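PDB 5NPY: flagellar basal body protein from Helicobacter pylori, which probably builds part of the flagellar hook, the curved segment that joins the basal body of the flagellum to its filament. Local coordinates for residues G488-A493 against A503-L508. Sequence-based numbering, arbitrary orientation.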
loop_
_atom_site.group_PDB
_atom_site.type_symbol
_atom_site.label_atom_id
_atom_site.label_comp_id
_atom_site.label_asym_id
_atom_site.label_seq_id
_atom_site.Cartn_x
_atom_site.Cartn_y
_atom_site.Cartn_z
ATOM N N GLY A 488 -9.296 29.091 10.144
ATOM C CA GLY A 488 -10.683 28.751 10.365
ATOM C C GLY A 488 -11.066 27.355 9.948
ATOM O O GLY A 488 -12.229 26.974 10.122
ATOM N N VAL A 489 -10.125 26.569 9.428
ATOM C CA VAL A 489 -10.432 25.219 8.984
ATOM C C VAL A 489 -10.619 24.317 10.198
ATOM O O VAL A 489 -9.771 24.274 11.100
ATOM C CB VAL A 489 -9.328 24.703 8.049
ATOM C CG1 VAL A 489 -9.586 23.248 7.664
ATOM C CG2 VAL A 489 -9.259 25.576 6.804
ATOM N N ILE A 490 -11.733 23.588 10.221
ATOM C CA ILE A 490 -12.168 22.815 11.381
ATOM C C ILE A 490 -12.002 21.338 11.059
ATOM O O ILE A 490 -12.677 20.809 10.165
ATOM C CB ILE A 490 -13.629 23.131 11.745
ATOM C CG1 ILE A 490 -13.797 24.639 11.983
ATOM C CG2 ILE A 490 -14.107 22.274 12.944
ATOM C CD1 ILE A 490 -15.219 25.050 12.289
ATOM N N SER A 491 -11.125 20.669 11.794
ATOM C CA SER A 491 -10.898 19.242 11.632
ATOM C C SER A 491 -11.243 18.506 12.921
ATOM O O SER A 491 -11.120 19.052 14.024
ATOM C CB SER A 491 -9.449 18.951 11.258
ATOM O OG SER A 491 -8.989 19.891 10.309
ATOM N N LEU A 492 -11.660 17.258 12.772
ATOM C CA LEU A 492 -11.972 16.388 13.898
ATOM C C LEU A 492 -10.985 15.226 13.935
ATOM O O LEU A 492 -10.699 14.616 12.901
ATOM C CB LEU A 492 -13.414 15.877 13.795
ATOM C CG LEU A 492 -14.476 16.984 13.719
ATOM C CD1 LEU A 492 -15.882 16.418 13.601
ATOM C CD2 LEU A 492 -14.378 17.907 14.935
ATOM N N ALA A 493 -10.450 14.937 15.116
ATOM C CA ALA A 493 -9.630 13.754 15.337
ATOM C C ALA A 493 -10.460 12.662 15.998
ATOM O O ALA A 493 -11.407 12.934 16.742
ATOM C CB ALA A 493 -8.414 14.060 16.212
ATOM N N ALA A 503 -15.269 21.461 8.082
ATOM C CA ALA A 503 -15.864 22.765 7.812
ATOM C C ALA A 503 -14.781 23.833 7.906
ATOM O O ALA A 503 -13.629 23.552 8.248
ATOM C CB ALA A 503 -17.010 23.070 8.786
ATOM N N ARG A 504 -15.165 25.070 7.574
ATOM C CA ARG A 504 -14.374 26.238 7.940
ATOM C C ARG A 504 -15.310 27.390 8.248
ATOM O O ARG A 504 -16.427 27.455 7.730
ATOM C CB ARG A 504 -13.382 26.663 6.856
ATOM C CG ARG A 504 -13.986 27.421 5.686
ATOM C CD ARG A 504 -12.919 27.642 4.629
ATOM N NE ARG A 504 -11.839 28.489 5.140
ATOM C CZ ARG A 504 -10.624 28.562 4.608
ATOM N NH1 ARG A 504 -10.304 27.823 3.555
ATOM N NH2 ARG A 504 -9.721 29.362 5.140
ATOM N N ILE A 505 -14.839 28.292 9.110
ATOM C CA ILE A 505 -15.625 29.450 9.523
ATOM C C ILE A 505 -15.678 30.457 8.383
ATOM O O ILE A 505 -14.644 30.838 7.819
ATOM C CB ILE A 505 -15.026 30.087 10.787
ATOM C CG1 ILE A 505 -14.906 29.056 11.912
ATOM C CG2 ILE A 505 -15.878 31.274 11.245
ATOM C CD1 ILE A 505 -16.236 28.597 12.470
ATOM N N GLY A 506 -16.889 30.892 8.043
ATOM C CA GLY A 506 -17.033 31.969 7.081
ATOM C C GLY A 506 -16.350 33.242 7.557
ATOM O O GLY A 506 -16.389 33.593 8.742
ATOM N N ILE A 507 -15.692 33.921 6.616
ATOM C CA ILE A 507 -15.078 35.225 6.831
ATOM C C ILE A 507 -15.335 36.050 5.579
ATOM O O ILE A 507 -15.125 35.568 4.462
ATOM C CB ILE A 507 -13.562 35.130 7.109
ATOM C CG1 ILE A 507 -13.285 34.468 8.456
ATOM C CG2 ILE A 507 -12.923 36.514 7.103
ATOM C CD1 ILE A 507 -13.506 35.386 9.650
ATOM N N LEU A 508 -15.807 37.276 5.754
ATOM C CA LEU A 508 -16.058 38.177 4.638
ATOM C C LEU A 508 -15.503 39.552 4.975
ATOM O O LEU A 508 -15.581 39.999 6.124
ATOM C CB LEU A 508 -17.554 38.283 4.304
ATOM C CG LEU A 508 -18.234 36.988 3.849
ATOM C CD1 LEU A 508 -19.732 37.141 3.913
ATOM C CD2 LEU A 508 -17.799 36.608 2.438
#
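Val489 CG2 lies over the centre of one face of the Arg504 guanidinium, 3.9 Å from CZ and nearly as close to both terminal nitrogens. The methyl stands there because it is anti to the carbonyl carbon of its own residue, while Arg504 has CG between its backbone N and carbonyl carbon (chi1 78°); its chain bends at chi3, and the two side chains cross obliquely. The guanidinium is held mainly from outside the pair, by the hydrogen bond from NH1 to Leu169 O; NH2 bonds weakly to Asn487 O, and Trp546 makes a cation-pi contact. Beneath this, Arg504 CB rests 3.9 Å from Val489 CA, at the non-hydrogen-bonded pair of the two strands. These are the arms of an antiparallel beta hairpin, 489-494 and 499-509, in a part of the hook protein where strand 477-484 pairs antiparallel with 489-494 too; the N-to-C directions of 489-493 and 503-505 make 143°, well short of exactly antiparallel.

At the hydrogen-bonded pair Ile490 N donates to Ala503 O over a short 2.7 Å, the donor tilted from the carbonyl plane, whereas the return bond from Ala503 N to Ile490 O is weak at 3.4 Å. Farther along, Ile505 N reaches Gly488 O at 3.1 Å from well above the carbonyl plane, and the same oxygen accepts a CA-H...O contact from Arg504 CA, also at 3.1 Å. Gly488 has a positive phi (79°), at which a CB would press on the preceding carbonyl oxygen as well as point toward the other strand. Ile490 and Ala503 occupy the face opposite Val489 and Arg504; Ile490 CD1 reaches Ile505 CD1 at 3.7 Å and lies more loosely against Ala503 CB. Phe97 touches Ile505, and Ile490 touches Ile179 and Ile484.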